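Local coordinates for diol-dehydratase (Roseburia inulinivorans, PDB 5I2A), which probably dehydrates 1,2-propanediol as a lyase of the glycyl radical family, working without vitamin B12, at residues V49-A54 with L207-I212; D358-L363 with G388-L393; T403-P408 with G810-V815; E588-K593 with G712-T717. One frame throughout, in Å; residues are numbered along the deposited sequence.

Contact 1: residues V49-A54 with L207-I212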
loop_
_atom_site.group_PDB
_atom_site.type_symbol
_atom_site.label_atom_id
_atom_site.label_comp_id
_atom_site.label_asym_id
_atom_site.label_seq_id
_atom_site.Cartn_x
_atom_site.Cartn_y
_atom_site.Cartn_z
ATOM N N VAL A 49 0.419 -8.676 0.686
ATOM C CA VAL A 49 -0.937 -8.923 0.216
ATOM C C VAL A 49 -0.986 -9.776 -1.054
ATOM O O VAL A 49 -1.731 -10.744 -1.125
ATOM C CB VAL A 49 -1.682 -7.605 -0.072
ATOM C CG1 VAL A 49 -3.111 -7.905 -0.463
ATOM C CG2 VAL A 49 -1.653 -6.692 1.146
ATOM N N VAL A 50 -0.193 -9.416 -2.053
ATOM C CA VAL A 50 -0.326 -10.083 -3.329
ATOM C C VAL A 50 0.127 -11.548 -3.219
ATOM O O VAL A 50 -0.399 -12.414 -3.915
ATOM C CB VAL A 50 0.439 -9.337 -4.452
ATOM C CG1 VAL A 50 1.955 -9.471 -4.301
ATOM C CG2 VAL A 50 -0.009 -9.850 -5.806
ATOM N N MET A 51 1.082 -11.825 -2.332
ATOM C CA MET A 51 1.521 -13.199 -2.097
ATOM C C MET A 51 0.411 -13.965 -1.380
ATOM O O MET A 51 0.146 -15.131 -1.683
ATOM C CB MET A 51 2.819 -13.241 -1.282
ATOM C CG MET A 51 3.294 -14.659 -0.949
ATOM S SD MET A 51 3.523 -15.719 -2.398
ATOM C CE MET A 51 4.791 -14.815 -3.296
ATOM N N ARG A 52 -0.262 -13.299 -0.454
ATOM C CA ARG A 52 -1.376 -13.936 0.233
ATOM C C ARG A 52 -2.503 -14.280 -0.751
ATOM O O ARG A 52 -3.126 -15.334 -0.612
ATOM C CB ARG A 52 -1.900 -13.051 1.360
ATOM C CG ARG A 52 -0.832 -12.741 2.433
ATOM C CD ARG A 52 -1.420 -11.939 3.581
ATOM N NE ARG A 52 -2.286 -12.741 4.439
ATOM C CZ ARG A 52 -3.148 -12.229 5.312
ATOM N NH1 ARG A 52 -3.280 -10.916 5.429
ATOM N NH2 ARG A 52 -3.888 -13.028 6.066
ATOM N N LYS A 53 -2.748 -13.413 -1.739
ATOM C CA LYS A 53 -3.800 -13.676 -2.743
ATOM C C LYS A 53 -3.433 -14.889 -3.606
ATOM O O LYS A 53 -4.285 -15.715 -3.921
ATOM C CB LYS A 53 -4.035 -12.463 -3.663
ATOM C CG LYS A 53 -4.472 -11.174 -2.984
ATOM C CD LYS A 53 -5.875 -11.244 -2.475
ATOM C CE LYS A 53 -6.857 -11.318 -3.640
ATOM N NZ LYS A 53 -8.200 -11.622 -3.138
ATOM N N ALA A 54 -2.161 -14.968 -3.994
ATOM C CA ALA A 54 -1.660 -16.078 -4.803
ATOM C C ALA A 54 -1.800 -17.386 -4.047
ATOM O O ALA A 54 -2.285 -18.374 -4.599
ATOM C CB ALA A 54 -0.211 -15.854 -5.202
ATOM N N LEU A 207 5.842 -11.051 -9.274
ATOM C CA LEU A 207 6.239 -12.064 -10.251
ATOM C C LEU A 207 6.182 -13.479 -9.644
ATOM O O LEU A 207 5.705 -14.396 -10.295
ATOM C CB LEU A 207 7.636 -11.762 -10.817
ATOM C CG LEU A 207 7.751 -10.458 -11.633
ATOM C CD1 LEU A 207 9.157 -10.215 -12.163
ATOM C CD2 LEU A 207 6.752 -10.442 -12.791
ATOM N N GLU A 208 6.638 -13.660 -8.403
ATOM C CA GLU A 208 6.551 -14.978 -7.767
ATOM C C GLU A 208 5.101 -15.388 -7.587
ATOM O O GLU A 208 4.763 -16.558 -7.724
ATOM C CB GLU A 208 7.242 -15.010 -6.402
ATOM C CG GLU A 208 8.712 -14.650 -6.410
ATOM C CD GLU A 208 9.617 -15.814 -6.748
ATOM O OE1 GLU A 208 9.112 -16.872 -7.197
ATOM O OE2 GLU A 208 10.845 -15.667 -6.547
ATOM N N SER A 209 4.257 -14.415 -7.253
ATOM C CA SER A 209 2.824 -14.644 -7.099
ATOM C C SER A 209 2.179 -15.150 -8.389
ATOM O O SER A 209 1.281 -15.983 -8.352
ATOM C CB SER A 209 2.120 -13.361 -6.656
ATOM O OG SER A 209 2.544 -13.000 -5.358
ATOM N N ILE A 210 2.631 -14.635 -9.523
ATOM C CA ILE A 210 2.129 -15.128 -10.797
ATOM C C ILE A 210 2.493 -16.604 -10.992
ATOM O O ILE A 210 1.649 -17.404 -11.391
ATOM C CB ILE A 210 2.659 -14.307 -11.973
ATOM C CG1 ILE A 210 2.098 -12.881 -11.920
ATOM C CG2 ILE A 210 2.307 -14.993 -13.304
ATOM C CD1 ILE A 210 2.653 -11.929 -13.027
ATOM N N LEU A 211 3.742 -16.963 -10.695
ATOM C CA LEU A 211 4.189 -18.347 -10.855
ATOM C C LEU A 211 3.297 -19.294 -10.048
ATOM O O LEU A 211 2.805 -20.301 -10.552
ATOM C CB LEU A 211 5.661 -18.501 -10.429
ATOM C CG LEU A 211 6.704 -17.794 -11.302
ATOM C CD1 LEU A 211 8.117 -18.092 -10.812
ATOM C CD2 LEU A 211 6.541 -18.177 -12.769
ATOM N N ILE A 212 3.071 -18.937 -8.796
ATOM C CA ILE A 212 2.221 -19.715 -7.921
ATOM C C ILE A 212 0.799 -19.827 -8.492
ATOM O O ILE A 212 0.214 -20.912 -8.503
ATOM C CB ILE A 212 2.204 -19.111 -6.511
ATOM C CG1 ILE A 212 3.590 -19.283 -5.877
ATOM C CG2 ILE A 212 1.135 -19.777 -5.646
ATOM C CD1 ILE A 212 3.831 -18.443 -4.649
#
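Met51 and Ile212 make the main apolar contact here, their side chains crossing at about a right angle. CG of Met51 stands anti to the backbone N (chi1 177°), and bends at the next two torsions carry the thioether over to the other helix. There SD of Met51 rests 3.5 Å from CD1 of Ile212. CE of Met51 lies between OG of Ser209 and CB of Glu208, 4.0 Å from the latter, meeting the aliphatic root of that glutamate while its carboxylate leads away. An unbranched, pliable methionine suits this span, and an alanine here would probably leave CD1 of Ile212 without its thioether partner, strip OG of Ser209 and CB of Glu208 of the methyl's cover and open a gap between the helices.

The two segments form a parallel helix pair: the start of helix 49-63 lies beside helix 200-233, with local axes 8.8 Å apart and inclined by 4°. The pair belongs to the helical periphery of the pyruvate formate lyase-like fold.

Small residues permit the close approach. CA atoms of Ala54 and Ser209 are 5.2 Å apart, and their CB atoms meet at 3.7 Å. Pro525 touches both side chains.

Polar groups touch without bonding across the pair. OG of Ser209 lies 3.3 Å from O of Val50 and close to CA of Met51, but its hydrogen bond goes to O of Cys205, one turn back in its own helix. CG1 of Val50 packs against the same hydroxyl, 3.7 Å from OG of Ser209.

Contact 2: residues D358-L363 with G388-L393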
loop_
_atom_site.group_PDB
_atom_site.type_symbol
_atom_site.label_atom_id
_atom_site.label_comp_id
_atom_site.label_asym_id
_atom_site.label_seq_id
_atom_site.Cartn_x
_atom_site.Cartn_y
_atom_site.Cartn_z
ATOM N N ASP A 358 -12.191 -8.090 -43.924
ATOM C CA ASP A 358 -13.282 -8.710 -43.172
ATOM C C ASP A 358 -12.784 -9.941 -42.432
ATOM O O ASP A 358 -12.038 -10.731 -42.976
ATOM C CB ASP A 358 -14.450 -9.086 -44.081
ATOM C CG ASP A 358 -15.687 -9.494 -43.290
ATOM O OD1 ASP A 358 -16.060 -8.770 -42.348
ATOM O OD2 ASP A 358 -16.281 -10.539 -43.602
ATOM N N ALA A 359 -13.208 -10.107 -41.187
ATOM C CA ALA A 359 -12.640 -11.145 -40.332
ATOM C C ALA A 359 -13.505 -12.394 -40.253
ATOM O O ALA A 359 -13.182 -13.325 -39.514
ATOM C CB ALA A 359 -12.404 -10.588 -38.923
ATOM N N THR A 360 -14.605 -12.404 -40.998
ATOM C CA THR A 360 -15.543 -13.517 -40.963
ATOM C C THR A 360 -14.847 -14.831 -41.280
ATOM O O THR A 360 -14.036 -14.896 -42.183
ATOM C CB THR A 360 -16.692 -13.296 -41.962
ATOM O OG1 THR A 360 -17.337 -12.057 -41.673
ATOM C CG2 THR A 360 -17.711 -14.416 -41.879
ATOM N N ASN A 361 -15.138 -15.867 -40.506
ATOM C CA ASN A 361 -14.638 -17.195 -40.815
ATOM C C ASN A 361 -15.677 -18.252 -40.427
ATOM O O ASN A 361 -16.795 -17.910 -40.040
ATOM C CB ASN A 361 -13.288 -17.445 -40.127
ATOM C CG ASN A 361 -13.355 -17.339 -38.606
ATOM O OD1 ASN A 361 -14.270 -17.852 -37.969
ATOM N ND2 ASN A 361 -12.349 -16.706 -38.017
ATOM N N ASP A 362 -15.312 -19.524 -40.523
ATOM C CA ASP A 362 -16.237 -20.597 -40.185
ATOM C C ASP A 362 -16.755 -20.512 -38.744
ATOM O O ASP A 362 -17.927 -20.777 -38.483
ATOM C CB ASP A 362 -15.582 -21.964 -40.403
ATOM C CG ASP A 362 -15.750 -22.478 -41.835
ATOM O OD1 ASP A 362 -16.754 -22.132 -42.492
ATOM O OD2 ASP A 362 -14.887 -23.245 -42.290
ATOM N N LEU A 363 -15.879 -20.156 -37.809
ATOM C CA LEU A 363 -16.291 -20.085 -36.410
ATOM C C LEU A 363 -17.272 -18.936 -36.178
ATOM O O LEU A 363 -18.126 -19.033 -35.301
ATOM C CB LEU A 363 -15.072 -19.945 -35.486
ATOM C CG LEU A 363 -14.157 -21.168 -35.406
ATOM C CD1 LEU A 363 -13.074 -20.976 -34.360
ATOM C CD2 LEU A 363 -14.958 -22.424 -35.085
ATOM N N GLY A 388 -17.385 -3.253 -44.710
ATOM C CA GLY A 388 -17.054 -4.468 -45.435
ATOM C C GLY A 388 -17.528 -5.769 -44.804
ATOM O O GLY A 388 -17.059 -6.834 -45.182
ATOM N N SER A 389 -18.456 -5.700 -43.849
ATOM C CA SER A 389 -19.003 -6.922 -43.248
ATOM C C SER A 389 -19.536 -7.884 -44.308
ATOM O O SER A 389 -20.201 -7.467 -45.239
ATOM C CB SER A 389 -20.143 -6.603 -42.266
ATOM O OG SER A 389 -19.667 -6.053 -41.057
ATOM N N SER A 390 -19.232 -9.165 -44.155
ATOM C CA SER A 390 -19.867 -10.216 -44.940
ATOM C C SER A 390 -21.391 -10.136 -44.850
ATOM O O SER A 390 -21.963 -10.161 -43.760
ATOM C CB SER A 390 -19.380 -11.579 -44.465
ATOM O OG SER A 390 -20.321 -12.586 -44.746
ATOM N N LYS A 391 -22.046 -10.010 -45.996
ATOM C CA LYS A 391 -23.498 -9.946 -46.025
ATOM C C LYS A 391 -24.093 -11.243 -45.473
ATOM O O LYS A 391 -25.111 -11.227 -44.787
ATOM C CB LYS A 391 -24.008 -9.684 -47.450
ATOM C CG LYS A 391 -25.541 -9.541 -47.556
ATOM C CD LYS A 391 -26.003 -9.328 -49.006
ATOM C CE LYS A 391 -27.530 -9.428 -49.174
ATOM N NZ LYS A 391 -28.274 -8.359 -48.451
ATOM N N ALA A 392 -23.440 -12.362 -45.758
ATOM C CA ALA A 392 -23.915 -13.652 -45.278
ATOM C C ALA A 392 -23.897 -13.717 -43.745
ATOM O O ALA A 392 -24.778 -14.315 -43.140
ATOM C CB ALA A 392 -23.079 -14.783 -45.862
ATOM N N LEU A 393 -22.889 -13.116 -43.123
ATOM C CA LEU A 393 -22.800 -13.153 -41.670
ATOM C C LEU A 393 -23.880 -12.246 -41.086
ATOM O O LEU A 393 -24.530 -12.616 -40.117
ATOM C CB LEU A 393 -21.401 -12.743 -41.174
ATOM C CG LEU A 393 -21.186 -12.907 -39.662
ATOM C CD1 LEU A 393 -21.229 -14.376 -39.237
ATOM C CD2 LEU A 393 -19.872 -12.238 -39.217
#
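The carboxylate of Asp358 has the 388-390 backbone over one of its faces: Gly388 O stands 3.5 Å from CG of Asp358, and Ser389 CA lies on the same side. Ser390 N also comes from this side and gives OD2 of Asp358 a weak, bent hydrogen bond of 3.3 Å (134°). OD2 is met on its syn side by Thr360 OG1, which donates to it over 2.7 Å from 31° out of the carboxylate plane, tilted toward the other face. At OD1 the indole NE1 of Trp386 is the partner, so both carboxylate oxygens are gripped.

Thr360 continues the contact by two routes. Its OG1 is anti to the carbonyl carbon (chi1 -57°), where it can serve Asp358 and also pack 3.5 Å from CD2 of Leu393. CG2 of Thr360 meets the same leucine, the two side chains sliding past each other in opposite directions. A branched residue with a hydroxyl suits this double task.

Ser390 presents CB to Asp358 and turns OG to its own helix, accepting from Leu393 N at 3.1 Å; Tyr4 OH bonds to the same hydroxyl. Ser390 is thus the N-cap of helix 391-402, as Asn361 is, through a weaker bond, of helix 362-374. The arrangement joins two strand-to-helix loops of consecutive beta-alpha units, whose strands 346-350 and 380-385 run parallel in the alpha/beta barrel fold of glycyl radical enzymes.

Contact 3: residues T403-P408 with G810-V815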
loop_
_atom_site.group_PDB
_atom_site.type_symbol
_atom_site.label_atom_id
_atom_site.label_comp_id
_atom_site.label_asym_id
_atom_site.label_seq_id
_atom_site.Cartn_x
_atom_site.Cartn_y
_atom_site.Cartn_z
ATOM N N THR A 403 -35.351 -14.963 -34.047
ATOM C CA THR A 403 -35.869 -15.963 -33.109
ATOM C C THR A 403 -36.389 -15.336 -31.825
ATOM O O THR A 403 -37.067 -16.006 -31.057
ATOM C CB THR A 403 -34.818 -17.018 -32.703
ATOM O OG1 THR A 403 -33.852 -16.412 -31.843
ATOM C CG2 THR A 403 -34.144 -17.666 -33.929
ATOM N N GLY A 404 -36.053 -14.069 -31.572
ATOM C CA GLY A 404 -36.502 -13.415 -30.351
ATOM C C GLY A 404 -35.549 -13.531 -29.167
ATOM O O GLY A 404 -35.792 -12.969 -28.097
ATOM N N ILE A 405 -34.448 -14.245 -29.365
ATOM C CA ILE A 405 -33.482 -14.467 -28.304
ATOM C C ILE A 405 -32.684 -13.197 -27.933
ATOM O O ILE A 405 -32.001 -13.171 -26.910
ATOM C CB ILE A 405 -32.511 -15.602 -28.691
ATOM C CG1 ILE A 405 -31.838 -16.190 -27.454
ATOM C CG2 ILE A 405 -31.496 -15.131 -29.736
ATOM C CD1 ILE A 405 -30.969 -17.370 -27.758
ATOM N N GLY A 406 -32.787 -12.150 -28.752
ATOM C CA GLY A 406 -32.177 -10.871 -28.447
ATOM C C GLY A 406 -30.721 -10.777 -28.863
ATOM O O GLY A 406 -30.037 -9.811 -28.536
ATOM N N LEU A 407 -30.261 -11.779 -29.605
ATOM C CA LEU A 407 -28.866 -11.890 -30.017
ATOM C C LEU A 407 -28.712 -11.876 -31.542
ATOM O O LEU A 407 -29.651 -12.198 -32.265
ATOM C CB LEU A 407 -28.256 -13.181 -29.450
ATOM C CG LEU A 407 -28.306 -13.400 -27.935
ATOM C CD1 LEU A 407 -27.747 -14.779 -27.583
ATOM C CD2 LEU A 407 -27.525 -12.305 -27.200
ATOM N N PRO A 408 -27.535 -11.475 -32.043
ATOM C CA PRO A 408 -26.459 -10.840 -31.281
ATOM C C PRO A 408 -26.812 -9.389 -31.070
ATOM O O PRO A 408 -27.773 -8.926 -31.677
ATOM C CB PRO A 408 -25.248 -10.978 -32.191
ATOM C CG PRO A 408 -25.854 -10.953 -33.586
ATOM C CD PRO A 408 -27.218 -11.584 -33.478
ATOM N N GLY A 810 -38.609 -21.666 -21.321
ATOM C CA GLY A 810 -37.453 -21.385 -22.164
ATOM C C GLY A 810 -37.471 -20.028 -22.855
ATOM O O GLY A 810 -36.582 -19.709 -23.644
ATOM N N LEU A 811 -38.486 -19.226 -22.574
ATOM C CA LEU A 811 -38.640 -17.956 -23.275
ATOM C C LEU A 811 -37.532 -16.970 -22.870
ATOM O O LEU A 811 -37.341 -16.711 -21.692
ATOM C CB LEU A 811 -40.008 -17.350 -22.989
ATOM C CG LEU A 811 -40.248 -15.978 -23.619
ATOM C CD1 LEU A 811 -40.308 -16.103 -25.146
ATOM C CD2 LEU A 811 -41.511 -15.367 -23.065
ATOM N N ILE A 812 -36.802 -16.455 -23.856
ATOM C CA ILE A 812 -35.740 -15.475 -23.632
ATOM C C ILE A 812 -36.209 -14.094 -24.079
ATOM O O ILE A 812 -36.866 -13.980 -25.107
ATOM C CB ILE A 812 -34.445 -15.824 -24.424
ATOM C CG1 ILE A 812 -33.968 -17.248 -24.125
ATOM C CG2 ILE A 812 -33.350 -14.770 -24.203
ATOM C CD1 ILE A 812 -33.053 -17.374 -22.970
ATOM N N VAL A 813 -35.893 -13.050 -23.316
ATOM C CA VAL A 813 -36.059 -11.693 -23.828
ATOM C C VAL A 813 -34.753 -10.932 -23.711
ATOM O O VAL A 813 -33.899 -11.280 -22.898
ATOM C CB VAL A 813 -37.141 -10.896 -23.092
ATOM C CG1 VAL A 813 -38.516 -11.511 -23.330
ATOM C CG2 VAL A 813 -36.810 -10.792 -21.586
ATOM N N ARG A 814 -34.616 -9.891 -24.525
ATOM C CA ARG A 814 -33.522 -8.953 -24.390
ATOM C C ARG A 814 -33.833 -7.987 -23.265
ATOM O O ARG A 814 -34.895 -7.367 -23.275
ATOM C CB ARG A 814 -33.295 -8.174 -25.689
ATOM C CG ARG A 814 -31.985 -7.398 -25.700
ATOM C CD ARG A 814 -30.786 -8.350 -25.569
ATOM N NE ARG A 814 -29.491 -7.663 -25.683
ATOM C CZ ARG A 814 -28.312 -8.277 -25.654
ATOM N NH1 ARG A 814 -28.247 -9.596 -25.496
ATOM N NH2 ARG A 814 -27.193 -7.574 -25.777
ATOM N N VAL A 815 -32.923 -7.853 -22.300
ATOM C CA VAL A 815 -33.095 -6.851 -21.251
ATOM C C VAL A 815 -32.399 -5.551 -21.679
ATOM O O VAL A 815 -33.017 -4.706 -22.306
ATOM C CB VAL A 815 -32.553 -7.346 -19.877
ATOM C CG1 VAL A 815 -32.818 -6.318 -18.799
ATOM C CG2 VAL A 815 -33.198 -8.667 -19.504
#
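Arg814 lies against Gly406 where the glycyl radical hairpin meets the loop between helix 391-402 and strand 409-412. Strand 812-814 pairs antiparallel with strand 819-821, and the turn between them carries Gly817, the predicted radical site.

From its root outward, Arg814 first sets CB 4.0 Å from CA of Gly406. A side chain on Gly406 would collide with this CB, and the positive phi of the residue also suits glycine. The chain then bends at chi2 (61°), which puts CD of Arg814 3.4 Å from O of Gly406. That carbonyl oxygen stays over one face of the guanidinium and forms no hydrogen bond with it. NE instead donates to Gln789 OE1. At the tip, NH1 of Arg814 bonds to Ser819 OG and packs 3.3 Å from CD2 of Leu407. An alanine here would probably leave Gln789 and Ser819 without their guanidinium partner and uncover the carbonyl of Gly406.

Beside this polar arm, Ile405 and Ile812 form an apolar patch, lying side by side and pointing the same way. CG1 of Ile405 is 3.9 Å from CG2 of Ile812. That methyl also touches the carbonyl of Ile405, whose oxygen accepts from Ser819 OG. Where the two backbones meet next to this patch, Gly404 O and Ile812 O approach to 3.3 Å, two acceptors with no hydrogen bond between them.

Contact 4: residues E588-K593 with G712-T717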
loop_
_atom_site.group_PDB
_atom_site.type_symbol
_atom_site.label_atom_id
_atom_site.label_comp_id
_atom_site.label_asym_id
_atom_site.label_seq_id
_atom_site.Cartn_x
_atom_site.Cartn_y
_atom_site.Cartn_z
ATOM N N GLU A 588 -44.670 17.219 -7.233
ATOM C CA GLU A 588 -44.723 16.750 -5.858
ATOM C C GLU A 588 -45.942 15.867 -5.618
ATOM O O GLU A 588 -45.859 14.882 -4.895
ATOM C CB GLU A 588 -44.739 17.933 -4.887
ATOM C CG GLU A 588 -43.433 18.710 -4.830
ATOM C CD GLU A 588 -43.550 19.996 -4.021
ATOM O OE1 GLU A 588 -44.688 20.404 -3.711
ATOM O OE2 GLU A 588 -42.504 20.592 -3.692
ATOM N N MET A 589 -47.059 16.219 -6.252
ATOM C CA MET A 589 -48.324 15.506 -6.081
ATOM C C MET A 589 -48.589 14.437 -7.158
ATOM O O MET A 589 -49.730 13.978 -7.323
ATOM C CB MET A 589 -49.483 16.513 -6.064
ATOM C CG MET A 589 -49.438 17.500 -4.913
ATOM S SD MET A 589 -49.542 16.636 -3.343
ATOM C CE MET A 589 -50.956 15.592 -3.602
ATOM N N ASN A 590 -47.542 14.038 -7.879
ATOM C CA ASN A 590 -47.658 12.996 -8.904
ATOM C C ASN A 590 -48.787 13.283 -9.899
ATOM O O ASN A 590 -49.531 12.388 -10.282
ATOM C CB ASN A 590 -47.875 11.628 -8.255
ATOM C CG ASN A 590 -47.582 10.477 -9.201
ATOM O OD1 ASN A 590 -46.795 10.616 -10.136
ATOM N ND2 ASN A 590 -48.217 9.328 -8.961
ATOM N N TYR A 591 -48.901 14.549 -10.290
ATOM C CA TYR A 591 -49.890 14.987 -11.264
ATOM C C TYR A 591 -51.335 14.680 -10.814
ATOM O O TYR A 591 -52.233 14.556 -11.637
ATOM C CB TYR A 591 -49.613 14.330 -12.615
ATOM C CG TYR A 591 -48.346 14.792 -13.316
ATOM C CD1 TYR A 591 -48.262 16.055 -13.884
ATOM C CD2 TYR A 591 -47.253 13.950 -13.446
ATOM C CE1 TYR A 591 -47.120 16.476 -14.539
ATOM C CE2 TYR A 591 -46.099 14.360 -14.115
ATOM C CZ TYR A 591 -46.039 15.624 -14.657
ATOM O OH TYR A 591 -44.908 16.052 -15.322
ATOM N N GLY A 592 -51.541 14.550 -9.510
ATOM C CA GLY A 592 -52.842 14.199 -8.970
ATOM C C GLY A 592 -53.223 12.738 -9.159
ATOM O O GLY A 592 -54.377 12.380 -8.991
ATOM N N LYS A 593 -52.258 11.883 -9.485
ATOM C CA LYS A 593 -52.563 10.478 -9.750
ATOM C C LYS A 593 -52.475 9.590 -8.510
ATOM O O LYS A 593 -52.659 8.381 -8.599
ATOM C CB LYS A 593 -51.629 9.928 -10.833
ATOM C CG LYS A 593 -51.644 10.721 -12.130
ATOM C CD LYS A 593 -52.895 10.435 -12.940
ATOM C CE LYS A 593 -52.927 11.275 -14.213
ATOM N NZ LYS A 593 -54.005 10.834 -15.145
ATOM N N GLY A 712 -43.607 13.916 -17.975
ATOM C CA GLY A 712 -44.923 13.299 -17.802
ATOM C C GLY A 712 -44.874 11.933 -17.138
ATOM O O GLY A 712 -45.901 11.300 -16.857
ATOM N N ARG A 713 -43.656 11.477 -16.888
ATOM C CA ARG A 713 -43.422 10.219 -16.215
ATOM C C ARG A 713 -43.929 10.303 -14.769
ATOM O O ARG A 713 -43.660 11.272 -14.078
ATOM C CB ARG A 713 -41.925 9.897 -16.267
ATOM C CG ARG A 713 -41.512 8.629 -15.586
ATOM C CD ARG A 713 -39.977 8.455 -15.507
ATOM N NE ARG A 713 -39.711 7.846 -14.215
ATOM C CZ ARG A 713 -39.629 8.540 -13.088
ATOM N NH1 ARG A 713 -39.716 9.867 -13.112
ATOM N NH2 ARG A 713 -39.462 7.912 -11.942
ATOM N N LEU A 714 -44.659 9.293 -14.316
ATOM C CA LEU A 714 -45.202 9.304 -12.960
ATOM C C LEU A 714 -44.150 8.879 -11.941
ATOM O O LEU A 714 -43.177 8.202 -12.276
ATOM C CB LEU A 714 -46.431 8.391 -12.858
ATOM C CG LEU A 714 -47.592 8.742 -13.795
ATOM C CD1 LEU A 714 -48.824 7.874 -13.512
ATOM C CD2 LEU A 714 -47.931 10.224 -13.712
ATOM N N ALA A 715 -44.362 9.283 -10.695
ATOM C CA ALA A 715 -43.430 9.013 -9.610
ATOM C C ALA A 715 -43.079 7.529 -9.457
ATOM O O ALA A 715 -43.947 6.656 -9.489
ATOM C CB ALA A 715 -44.005 9.543 -8.300
ATOM N N HIS A 716 -41.782 7.275 -9.310
ATOM C CA HIS A 716 -41.220 5.970 -8.960
ATOM C C HIS A 716 -41.376 4.905 -10.044
ATOM O O HIS A 716 -41.085 3.742 -9.807
ATOM C CB HIS A 716 -41.812 5.503 -7.626
ATOM C CG HIS A 716 -41.727 6.553 -6.561
ATOM N ND1 HIS A 716 -42.785 6.879 -5.741
ATOM C CD2 HIS A 716 -40.719 7.398 -6.229
ATOM C CE1 HIS A 716 -42.427 7.865 -4.935
ATOM N NE2 HIS A 716 -41.178 8.201 -5.214
ATOM N N THR A 717 -41.782 5.311 -11.244
ATOM C CA THR A 717 -41.793 4.395 -12.389
ATOM C C THR A 717 -40.390 4.371 -13.019
ATOM O O THR A 717 -39.574 5.231 -12.697
ATOM C CB THR A 717 -42.849 4.805 -13.427
ATOM O OG1 THR A 717 -42.511 6.079 -13.983
ATOM C CG2 THR A 717 -44.270 4.835 -12.779
HETATM O O HOH W 1 -46.728 6.751 -9.293
#
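Asn590 and Ala715 make the tight part of this contact. Ala715 N donates to OD1 of Asn590 over 2.8 Å, almost straight at 176°, arriving from above the plane of the amide carbonyl. With CG of Asn590 anti to the backbone N (chi1 -162°), the amide is carried out toward the 714-717 turn, where CB of Ala715 lies 3.5 Å from OD1 of Asn590. Asparagine suits the site because Asn590 is also the C-prime residue of the Schellman motif ending helix 580-588, where phi is positive.

Tyr591 packs alongside. Its CD2 is 3.8 Å from CD2 of Leu714, and Arg713 O lies at the ring edge. The hydroxyl bonds to Thr709 O, and the ring stacks on His647.

The outer side is looser. Lys593 touches with its aliphatic part alone, CG lying 4.1 Å from CD2 of Leu714 while the chain runs away. A water accepts from ND2 of Asn590 at 3.0 Å and donates to Ala715 O at 2.8 Å.

Asn590 therefore meets the type II turn of Leu714 to Thr717 with both ends of its amide, the oxygen directly and the nitrogen through water. ND2 also donates to Gly594 O, which probably fixes which way round the amide sits.

Contact 1 comes first along the chain, then contact 2; contact 4 falls between the two segments of contact 3. Contacts 2 and 3 are neighbours, with centres about 22 Å apart, at the two ends of helix 391-402: one caps its start, the other uses the loop after it. That helix connects strands 380-385 and 409-412 of the five-stranded sheet. Contact 3 thereby links the barrel to the C-terminal radical hairpin across some 400 residues. It lies deepest; contacts 1, 2 and 4 are all peripheral, with 1 and 4 about 54 Å apart between centres. Contacts 2 and 3 thus tie helix 391-402 at both ends, while contacts 1 and 4 each hold together a separate outer region.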